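Local coordinates for 4-hydroxy-tetrahydrodipicolinate synthase (PDB 2YXG), which probably catalyses the condensation of pyruvate with aspartate semialdehyde to 4-hydroxy-tetrahydrodipicolinate, a step of lysine biosynthesis, as a Schiff-base-forming homotetramer of TIM-barrel subunits, at residues Pro7-Pro12 against Val204-Pro209; Glu24-Phe29 against Gly258-Glu263; Lys120-Ile125 against Glu152-Ile157. All coordinates share one frame; numbering follows the deposited sequence.

Interaction 1: Pro7-Pro12 against Val204-Pro209; sequences PAIITP and VANIVP
Pro7 and Ala205 mark the closest approach of the two backbones, with their CA atoms 5.3 Å apart. Pro7-Pro12 leaves strand 4-7 in an extended run, whereas Val204-Asn206 is a short 3-10 turn in which Val204 O accepts from both Ile207 N and Val208 N ahead of helix 209-221. The exits of barrel strands 4-7 and 199-202, first and eighth, meet here; the Ala8 side chain neighbours Thr44 and Ile201, both predicted to bind pyruvate. The CB atoms of Pro7 and Ala205 point at each other and meet at 4.0 Å. Asn206 contributes the largest share of the buried surface. Its CG stands beside its own backbone N (chi1 -67°), and the amide beyond reaches Ala8 and Ile9. Asn206 OD1 as modelled lies 2.7 Å from Ala8 O, but the amide is probably turned over. Ile9 crosses the Asn206 side chain at about a right angle, with Ile9 CG2 and the amide in touch. An alanine here would probably leave Ala8 O without this polar neighbour and open a gap beside Ile9. A buried amide among apolar groups needs polar partners, and turned back it may offer an N-H to Ala8 O.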
loop_
_atom_site.group_PDB
_atom_site.type_symbol
_atom_site.label_atom_id
_atom_site.label_comp_id
_atom_site.label_asym_id
_atom_site.label_seq_id
_atom_site.Cartn_x
_atom_site.Cartn_y
_atom_site.Cartn_z
ATOM N N PRO A 7 26.381 -10.517 -10.378
ATOM C CA PRO A 7 25.367 -9.973 -11.270
ATOM C C PRO A 7 24.361 -11.005 -11.677
ATOM O O PRO A 7 24.728 -12.179 -11.852
ATOM C CB PRO A 7 26.147 -9.514 -12.517
ATOM C CG PRO A 7 27.595 -10.075 -12.303
ATOM C CD PRO A 7 27.744 -10.594 -10.951
ATOM N N ALA A 8 23.106 -10.557 -11.820
ATOM C CA ALA A 8 22.039 -11.406 -12.315
ATOM C C ALA A 8 22.078 -11.209 -13.805
ATOM O O ALA A 8 21.690 -10.144 -14.334
ATOM C CB ALA A 8 20.676 -11.001 -11.702
ATOM N N ILE A 9 22.663 -12.187 -14.486
ATOM C CA ILE A 9 22.956 -11.996 -15.892
ATOM C C ILE A 9 21.727 -12.088 -16.751
ATOM O O ILE A 9 20.777 -12.856 -16.445
ATOM C CB ILE A 9 24.041 -12.937 -16.449
ATOM C CG1 ILE A 9 23.636 -14.413 -16.291
ATOM C CG2 ILE A 9 25.418 -12.537 -15.839
ATOM C CD1 ILE A 9 24.341 -15.365 -17.279
ATOM N N ILE A 10 21.715 -11.270 -17.803
ATOM C CA ILE A 10 20.693 -11.420 -18.785
ATOM C C ILE A 10 20.923 -12.678 -19.599
ATOM O O ILE A 10 22.036 -13.228 -19.650
ATOM C CB ILE A 10 20.617 -10.210 -19.721
ATOM C CG1 ILE A 10 21.924 -10.107 -20.557
ATOM C CG2 ILE A 10 20.304 -8.963 -18.888
ATOM C CD1 ILE A 10 21.718 -9.614 -21.969
ATOM N N THR A 11 19.848 -13.145 -20.220
ATOM C CA THR A 11 19.953 -14.166 -21.267
ATOM C C THR A 11 19.859 -13.420 -22.631
ATOM O O THR A 11 18.797 -12.976 -23.017
ATOM C CB THR A 11 18.830 -15.262 -21.111
ATOM O OG1 THR A 11 18.876 -15.843 -19.798
ATOM C CG2 THR A 11 18.978 -16.386 -22.141
ATOM N N PRO A 12 20.966 -13.304 -23.363
ATOM C CA PRO A 12 20.896 -12.624 -24.675
ATOM C C PRO A 12 20.310 -13.560 -25.728
ATOM O O PRO A 12 20.540 -14.765 -25.663
ATOM C CB PRO A 12 22.359 -12.295 -24.989
ATOM C CG PRO A 12 23.191 -13.152 -24.066
ATOM C CD PRO A 12 22.316 -13.823 -23.066
ATOM N N VAL A 204 22.564 -3.781 -12.213
ATOM C CA VAL A 204 23.465 -2.805 -12.733
ATOM C C VAL A 204 24.895 -3.330 -12.852
ATOM O O VAL A 204 25.650 -2.837 -13.677
ATOM C CB VAL A 204 23.403 -1.473 -11.938
ATOM C CG1 VAL A 204 24.206 -1.534 -10.626
ATOM C CG2 VAL A 204 23.944 -0.323 -12.821
ATOM N N ALA A 205 25.301 -4.343 -12.074
ATOM C CA ALA A 205 26.669 -4.891 -12.265
ATOM C C ALA A 205 26.843 -5.525 -13.648
ATOM O O ALA A 205 27.975 -5.794 -14.071
ATOM C CB ALA A 205 27.095 -5.865 -11.134
ATOM N N ASN A 206 25.756 -5.749 -14.391
ATOM C CA ASN A 206 25.903 -6.124 -15.846
ATOM C C ASN A 206 26.512 -5.044 -16.775
ATOM O O ASN A 206 27.032 -5.377 -17.845
ATOM C CB ASN A 206 24.579 -6.578 -16.449
ATOM C CG ASN A 206 24.090 -7.903 -15.863
ATOM O OD1 ASN A 206 23.115 -7.944 -15.088
ATOM N ND2 ASN A 206 24.759 -8.993 -16.241
ATOM N N ILE A 207 26.397 -3.779 -16.352
ATOM C CA ILE A 207 26.707 -2.582 -17.136
ATOM C C ILE A 207 28.052 -2.019 -16.635
ATOM O O ILE A 207 28.948 -1.679 -17.422
ATOM C CB ILE A 207 25.589 -1.444 -16.933
ATOM C CG1 ILE A 207 24.225 -1.862 -17.457
ATOM C CG2 ILE A 207 25.969 -0.109 -17.618
ATOM C CD1 ILE A 207 24.362 -2.529 -18.836
ATOM N N VAL A 208 28.161 -1.898 -15.311
ATOM C CA VAL A 208 29.351 -1.312 -14.685
ATOM C C VAL A 208 29.921 -2.253 -13.632
ATOM O O VAL A 208 29.981 -1.882 -12.455
ATOM C CB VAL A 208 29.055 0.084 -14.079
ATOM C CG1 VAL A 208 28.976 1.134 -15.222
ATOM C CG2 VAL A 208 27.781 0.064 -13.286
ATOM N N PRO A 209 30.332 -3.481 -14.058
ATOM C CA PRO A 209 30.849 -4.482 -13.062
ATOM C C PRO A 209 32.026 -3.964 -12.227
ATOM O O PRO A 209 32.059 -4.169 -11.032
ATOM C CB PRO A 209 31.305 -5.676 -13.928
ATOM C CG PRO A 209 31.294 -5.189 -15.351
ATOM C CD PRO A 209 30.376 -3.994 -15.442
#

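Interaction 2: Glu24-Phe29 against Gly258-Glu263; sequences EENINF and GRPAGE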
loop_
_atom_site.group_PDB
_atom_site.type_symbol
_atom_site.label_atom_id
_atom_site.label_comp_id
_atom_site.label_asym_id
_atom_site.label_seq_id
_atom_site.Cartn_x
_atom_site.Cartn_y
_atom_site.Cartn_z
ATOM N N GLU A 24 28.680 -16.257 -23.391
ATOM C CA GLU A 24 30.084 -16.488 -23.023
ATOM C C GLU A 24 30.878 -15.199 -22.846
ATOM O O GLU A 24 31.577 -15.000 -21.835
ATOM C CB GLU A 24 30.761 -17.311 -24.122
ATOM C CG GLU A 24 32.194 -17.699 -23.811
ATOM C CD GLU A 24 32.707 -18.806 -24.740
ATOM O OE1 GLU A 24 32.249 -18.889 -25.917
ATOM O OE2 GLU A 24 33.548 -19.595 -24.290
ATOM N N GLU A 25 30.772 -14.347 -23.866
ATOM C CA GLU A 25 31.397 -13.064 -23.902
ATOM C C GLU A 25 30.937 -12.186 -22.731
ATOM O O GLU A 25 31.764 -11.507 -22.090
ATOM C CB GLU A 25 31.148 -12.436 -25.284
ATOM C CG GLU A 25 30.845 -10.955 -25.268
ATOM C CD GLU A 25 30.917 -10.265 -26.647
ATOM O OE1 GLU A 25 30.636 -10.902 -27.715
ATOM O OE2 GLU A 25 31.257 -9.054 -26.626
ATOM N N ASN A 26 29.641 -12.228 -22.396
ATOM C CA ASN A 26 29.175 -11.472 -21.186
ATOM C C ASN A 26 29.802 -12.022 -19.914
ATOM O O ASN A 26 30.291 -11.287 -19.069
ATOM C CB ASN A 26 27.657 -11.477 -21.037
ATOM C CG ASN A 26 26.978 -10.635 -22.031
ATOM O OD1 ASN A 26 27.581 -9.765 -22.616
ATOM N ND2 ASN A 26 25.680 -10.887 -22.238
ATOM N N ILE A 27 29.804 -13.342 -19.809
ATOM C CA ILE A 27 30.419 -13.989 -18.644
ATOM C C ILE A 27 31.859 -13.591 -18.421
ATOM O O ILE A 27 32.230 -13.139 -17.323
ATOM C CB ILE A 27 30.272 -15.495 -18.702
ATOM C CG1 ILE A 27 28.766 -15.810 -18.620
ATOM C CG2 ILE A 27 31.026 -16.152 -17.512
ATOM C CD1 ILE A 27 28.379 -17.252 -18.776
ATOM N N ASN A 28 32.673 -13.723 -19.450
ATOM C CA ASN A 28 34.096 -13.320 -19.326
ATOM C C ASN A 28 34.286 -11.841 -19.059
ATOM O O ASN A 28 35.182 -11.468 -18.291
ATOM C CB ASN A 28 34.859 -13.705 -20.602
ATOM C CG ASN A 28 35.067 -15.167 -20.702
ATOM O OD1 ASN A 28 34.947 -15.749 -21.786
ATOM N ND2 ASN A 28 35.385 -15.802 -19.562
ATOM N N PHE A 29 33.464 -10.989 -19.681
ATOM C CA PHE A 29 33.467 -9.571 -19.328
ATOM C C PHE A 29 33.280 -9.320 -17.810
ATOM O O PHE A 29 33.989 -8.541 -17.215
ATOM C CB PHE A 29 32.419 -8.793 -20.119
ATOM C CG PHE A 29 32.283 -7.348 -19.706
ATOM C CD1 PHE A 29 33.320 -6.429 -19.935
ATOM C CD2 PHE A 29 31.105 -6.886 -19.130
ATOM C CE1 PHE A 29 33.176 -5.016 -19.582
ATOM C CE2 PHE A 29 30.936 -5.516 -18.786
ATOM C CZ PHE A 29 31.982 -4.580 -19.009
ATOM N N GLY A 258 26.354 -1.708 -27.494
ATOM C CA GLY A 258 26.758 -2.762 -28.423
ATOM C C GLY A 258 27.283 -4.052 -27.787
ATOM O O GLY A 258 28.190 -4.650 -28.315
ATOM N N ARG A 259 26.746 -4.447 -26.635
ATOM C CA ARG A 259 27.111 -5.700 -25.960
ATOM C C ARG A 259 26.004 -6.725 -26.263
ATOM O O ARG A 259 24.893 -6.335 -26.617
ATOM C CB ARG A 259 27.303 -5.495 -24.448
ATOM C CG ARG A 259 28.403 -4.468 -24.053
ATOM C CD ARG A 259 29.110 -4.764 -22.685
ATOM N NE ARG A 259 30.492 -5.293 -22.876
ATOM C CZ ARG A 259 30.860 -6.591 -22.907
ATOM N NH1 ARG A 259 29.980 -7.597 -22.741
ATOM N NH2 ARG A 259 32.146 -6.889 -23.116
ATOM N N PRO A 260 26.302 -8.035 -26.173
ATOM C CA PRO A 260 25.221 -8.973 -26.501
ATOM C C PRO A 260 24.042 -8.833 -25.547
ATOM O O PRO A 260 24.243 -8.788 -24.338
ATOM C CB PRO A 260 25.881 -10.363 -26.346
ATOM C CG PRO A 260 27.363 -10.108 -26.398
ATOM C CD PRO A 260 27.561 -8.732 -25.820
ATOM N N ALA A 261 22.837 -8.724 -26.112
ATOM C CA ALA A 261 21.558 -8.738 -25.393
ATOM C C ALA A 261 20.424 -9.164 -26.349
ATOM O O ALA A 261 19.727 -10.150 -26.115
ATOM C CB ALA A 261 21.274 -7.345 -24.743
ATOM N N GLY A 262 20.265 -8.442 -27.450
ATOM C CA GLY A 262 19.121 -8.615 -28.334
ATOM C C GLY A 262 17.734 -8.288 -27.732
ATOM O O GLY A 262 17.582 -7.404 -26.862
ATOM N N GLU A 263 16.722 -9.003 -28.220
ATOM C CA GLU A 263 15.334 -8.638 -27.977
ATOM C C GLU A 263 14.851 -9.172 -26.630
ATOM O O GLU A 263 15.436 -10.125 -26.068
ATOM C CB GLU A 263 14.420 -9.222 -29.063
ATOM C CG GLU A 263 14.905 -9.052 -30.547
ATOM C CD GLU A 263 15.113 -7.590 -31.022
ATOM O OE1 GLU A 263 14.273 -6.706 -30.661
ATOM O OE2 GLU A 263 16.116 -7.352 -31.786
#
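Glu25 lays its carboxylate end against the ring of Pro260, Glu25 CD 3.6 Å from Pro260 CG, the two side chains crossing obliquely. Glu25 OE2 also comes within 4.2 Å of Arg259 NH2, but well out of the guanidinium plane, so the opposite charges would attract without an N-H pointing at the oxygen. One residue on, Asn26 meets the loop with both ends of its amide. Asn26 ND2 donates to Pro260 O at 3.3 Å in a nearly straight bond (170°), approaching from above the carbonyl plane, while Asn26 OD1 lies at the edge of the guanidinium, 3.2 Å from Arg259 NH1. A turn later, Phe29 has CG anti to its backbone N (chi1 174°), and its ring takes the guanidinium flat on one face. This is a cation-pi stack: Arg259 CZ lies 3.8 Å from the Phe29 ring centroid, offset toward the rim, with the planes 17° apart. Just before Arg259, Gly258 ends helix 248-256 in a Schellman motif. The contact therefore ties the first helix of the TIM barrel, 20-32, to the connection between helices of the C-terminal extension that follows the barrel in the DapA family.

Interaction 3: Lys120-Ile125 against Glu152-Ile157; sequences KVAESI and EEYSNI
Tyr154 spans Ala122 and Glu123, its inner atoms on the Ala122 methyl, its outer end at the Glu123 carboxylate. Its CB packs against Ala122 CB, and CG, set beside the backbone N (chi1 -60°), comes within 3.7 Å of the same methyl. CD1 meets it too, so Ala122 CB lies over one face of the Tyr154 ring, off toward the rim, in a CH-pi contact of 4.0 Å to the centroid. The opposite face is covered by Glu153 CG, 3.4 Å above the ring plane and over its centre, which leaves the ring sandwiched between two aliphatic groups. Farther out, CE1 touches Glu123 CG, and the hydroxyl finishes the chain: Tyr154 OH donates to Glu123 OE2 at 2.6 Å. That oxygen lies in the plane of the ring, whereas the phenol meets it on the anti side, 35° out of the carboxylate plane. Glu153 OE2, a like charge 4.7 Å from Glu123 OE2, would tend to raise the proton affinity of Glu123, which the phenol's bond would partly offset.

Asn156 grips the end of the same helix. Its ND2 donates to Ala122 O at 3.1 Å (171°), on a carbonyl lone pair, and also to Leu127 O; a water lies 2.7 Å from Asn156 OD1 and near Ala122 O. Ile157 CD1 adds an apolar touch at 4.1 Å from Ala122 CB. The contact thus joins the C-terminal end of helix 111-124 to the type I turn, Tyr154 to Ile157, that leads from helix 144-153 into strand 157-162. Beneath, Ala122 and Asn156 rest on Ile129 and Ile157 on Leu131, both in strand 129-133, while Val121 faces helix 81-94 and Lys120 packs on Leu266 of a second subunit.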
loop_
_atom_site.group_PDB
_atom_site.type_symbol
_atom_site.label_atom_id
_atom_site.label_comp_id
_atom_site.label_asym_id
_atom_site.label_seq_id
_atom_site.Cartn_x
_atom_site.Cartn_y
_atom_site.Cartn_z
ATOM N N LYS A 120 11.423 -28.676 1.169
ATOM C CA LYS A 120 11.550 -29.710 0.110
ATOM C C LYS A 120 12.736 -29.411 -0.807
ATOM O O LYS A 120 13.443 -30.334 -1.238
ATOM C CB LYS A 120 10.258 -29.865 -0.743
ATOM C CG LYS A 120 8.956 -30.226 0.022
ATOM C CD LYS A 120 8.856 -31.727 0.423
ATOM C CE LYS A 120 8.221 -32.596 -0.705
ATOM N NZ LYS A 120 8.517 -34.110 -0.632
ATOM N N VAL A 121 12.948 -28.133 -1.139
ATOM C CA VAL A 121 14.119 -27.748 -1.932
ATOM C C VAL A 121 15.426 -28.123 -1.185
ATOM O O VAL A 121 16.321 -28.761 -1.753
ATOM C CB VAL A 121 14.079 -26.243 -2.342
ATOM C CG1 VAL A 121 15.345 -25.797 -2.957
ATOM C CG2 VAL A 121 12.882 -25.986 -3.314
ATOM N N ALA A 122 15.509 -27.708 0.083
ATOM C CA ALA A 122 16.692 -27.932 0.889
ATOM C C ALA A 122 16.999 -29.432 1.052
ATOM O O ALA A 122 18.167 -29.809 0.981
ATOM C CB ALA A 122 16.562 -27.224 2.218
ATOM N N GLU A 123 15.967 -30.261 1.242
ATOM C CA GLU A 123 16.113 -31.723 1.314
ATOM C C GLU A 123 16.546 -32.371 0.009
ATOM O O GLU A 123 17.090 -33.476 0.021
ATOM C CB GLU A 123 14.805 -32.382 1.763
ATOM C CG GLU A 123 14.598 -32.348 3.299
ATOM C CD GLU A 123 13.125 -32.419 3.744
ATOM O OE1 GLU A 123 12.280 -33.013 3.011
ATOM O OE2 GLU A 123 12.810 -31.848 4.828
ATOM N N SER A 124 16.300 -31.704 -1.118
ATOM C CA SER A 124 16.537 -32.290 -2.434
ATOM C C SER A 124 18.015 -32.255 -2.875
ATOM O O SER A 124 18.421 -32.995 -3.776
ATOM C CB SER A 124 15.636 -31.636 -3.515
ATOM O OG SER A 124 16.107 -30.341 -3.930
ATOM N N ILE A 125 18.811 -31.389 -2.263
ATOM C CA ILE A 125 20.160 -31.138 -2.759
ATOM C C ILE A 125 21.074 -30.884 -1.602
ATOM O O ILE A 125 20.592 -30.632 -0.500
ATOM C CB ILE A 125 20.216 -29.910 -3.715
ATOM C CG1 ILE A 125 19.787 -28.614 -2.991
ATOM C CG2 ILE A 125 19.383 -30.189 -4.979
ATOM C CD1 ILE A 125 19.941 -27.329 -3.853
ATOM N N GLU A 152 17.561 -22.862 10.959
ATOM C CA GLU A 152 17.696 -23.779 12.104
ATOM C C GLU A 152 17.567 -25.240 11.713
ATOM O O GLU A 152 18.257 -26.074 12.301
ATOM C CB GLU A 152 16.756 -23.427 13.270
ATOM C CG GLU A 152 17.178 -22.117 13.995
ATOM C CD GLU A 152 16.151 -21.575 15.014
ATOM O OE1 GLU A 152 14.918 -21.896 14.932
ATOM O OE2 GLU A 152 16.618 -20.788 15.915
ATOM N N GLU A 153 16.728 -25.555 10.712
ATOM C CA GLU A 153 16.592 -26.947 10.286
ATOM C C GLU A 153 17.570 -27.434 9.224
ATOM O O GLU A 153 17.991 -28.603 9.212
ATOM C CB GLU A 153 15.177 -27.260 9.801
ATOM C CG GLU A 153 15.085 -28.719 9.368
ATOM C CD GLU A 153 13.685 -29.326 9.407
ATOM O OE1 GLU A 153 12.654 -28.605 9.514
ATOM O OE2 GLU A 153 13.629 -30.574 9.296
ATOM N N TYR A 154 17.902 -26.553 8.305
ATOM C CA TYR A 154 18.655 -26.940 7.134
ATOM C C TYR A 154 19.963 -26.193 7.065
ATOM O O TYR A 154 19.983 -24.955 6.827
ATOM C CB TYR A 154 17.829 -26.661 5.892
ATOM C CG TYR A 154 16.537 -27.421 5.875
ATOM C CD1 TYR A 154 16.510 -28.786 5.547
ATOM C CD2 TYR A 154 15.334 -26.791 6.225
ATOM C CE1 TYR A 154 15.281 -29.508 5.547
ATOM C CE2 TYR A 154 14.108 -27.498 6.241
ATOM C CZ TYR A 154 14.089 -28.840 5.876
ATOM O OH TYR A 154 12.896 -29.514 5.868
ATOM N N SER A 155 21.063 -26.935 7.215
ATOM C CA SER A 155 22.380 -26.304 7.141
ATOM C C SER A 155 22.680 -25.702 5.763
ATOM O O SER A 155 23.553 -24.835 5.655
ATOM C CB SER A 155 23.473 -27.287 7.479
ATOM O OG SER A 155 23.410 -28.356 6.550
ATOM N N ASN A 156 21.994 -26.155 4.712
ATOM C CA ASN A 156 22.299 -25.596 3.368
ATOM C C ASN A 156 21.474 -24.344 3.014
ATOM O O ASN A 156 21.569 -23.846 1.915
ATOM C CB ASN A 156 22.251 -26.638 2.243
ATOM C CG ASN A 156 20.918 -27.383 2.157
ATOM O OD1 ASN A 156 20.155 -27.450 3.118
ATOM N ND2 ASN A 156 20.660 -27.999 1.008
ATOM N N ILE A 157 20.622 -23.892 3.934
ATOM C CA ILE A 157 19.949 -22.609 3.792
ATOM C C ILE A 157 20.932 -21.509 4.233
ATOM O O ILE A 157 21.133 -21.235 5.425
ATOM C CB ILE A 157 18.649 -22.531 4.579
ATOM C CG1 ILE A 157 17.699 -23.607 4.070
ATOM C CG2 ILE A 157 17.994 -21.090 4.443
ATOM C CD1 ILE A 157 16.863 -23.163 2.911
HETATM O O HOH W 1 19.697 -29.983 3.833
#

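Interactions 1 and 2 are neighbours, their centres 9 Å apart, and they touch: Pro209 CG packs on Phe29 CE2 at 3.5 Å, and Ile10 CD1 on Ala261 CA at 3.5 Å. Their segments alternate along the chain; together they link the first strand exit and first helix to the last strand exit and the C-terminal extension. Interaction 3 lies across the chain's centre, about 28 Å from interaction 1 and 34 Å from interaction 2, centre to centre. Between side chains, Ala8 is about 4 Å from Thr44 and Ile201, Asn26 about 10 Å from Thr44, and Ile157 about 11 Å from Tyr132 (predicted proton donor/acceptor) and Lys161 (predicted Schiff-base lysine).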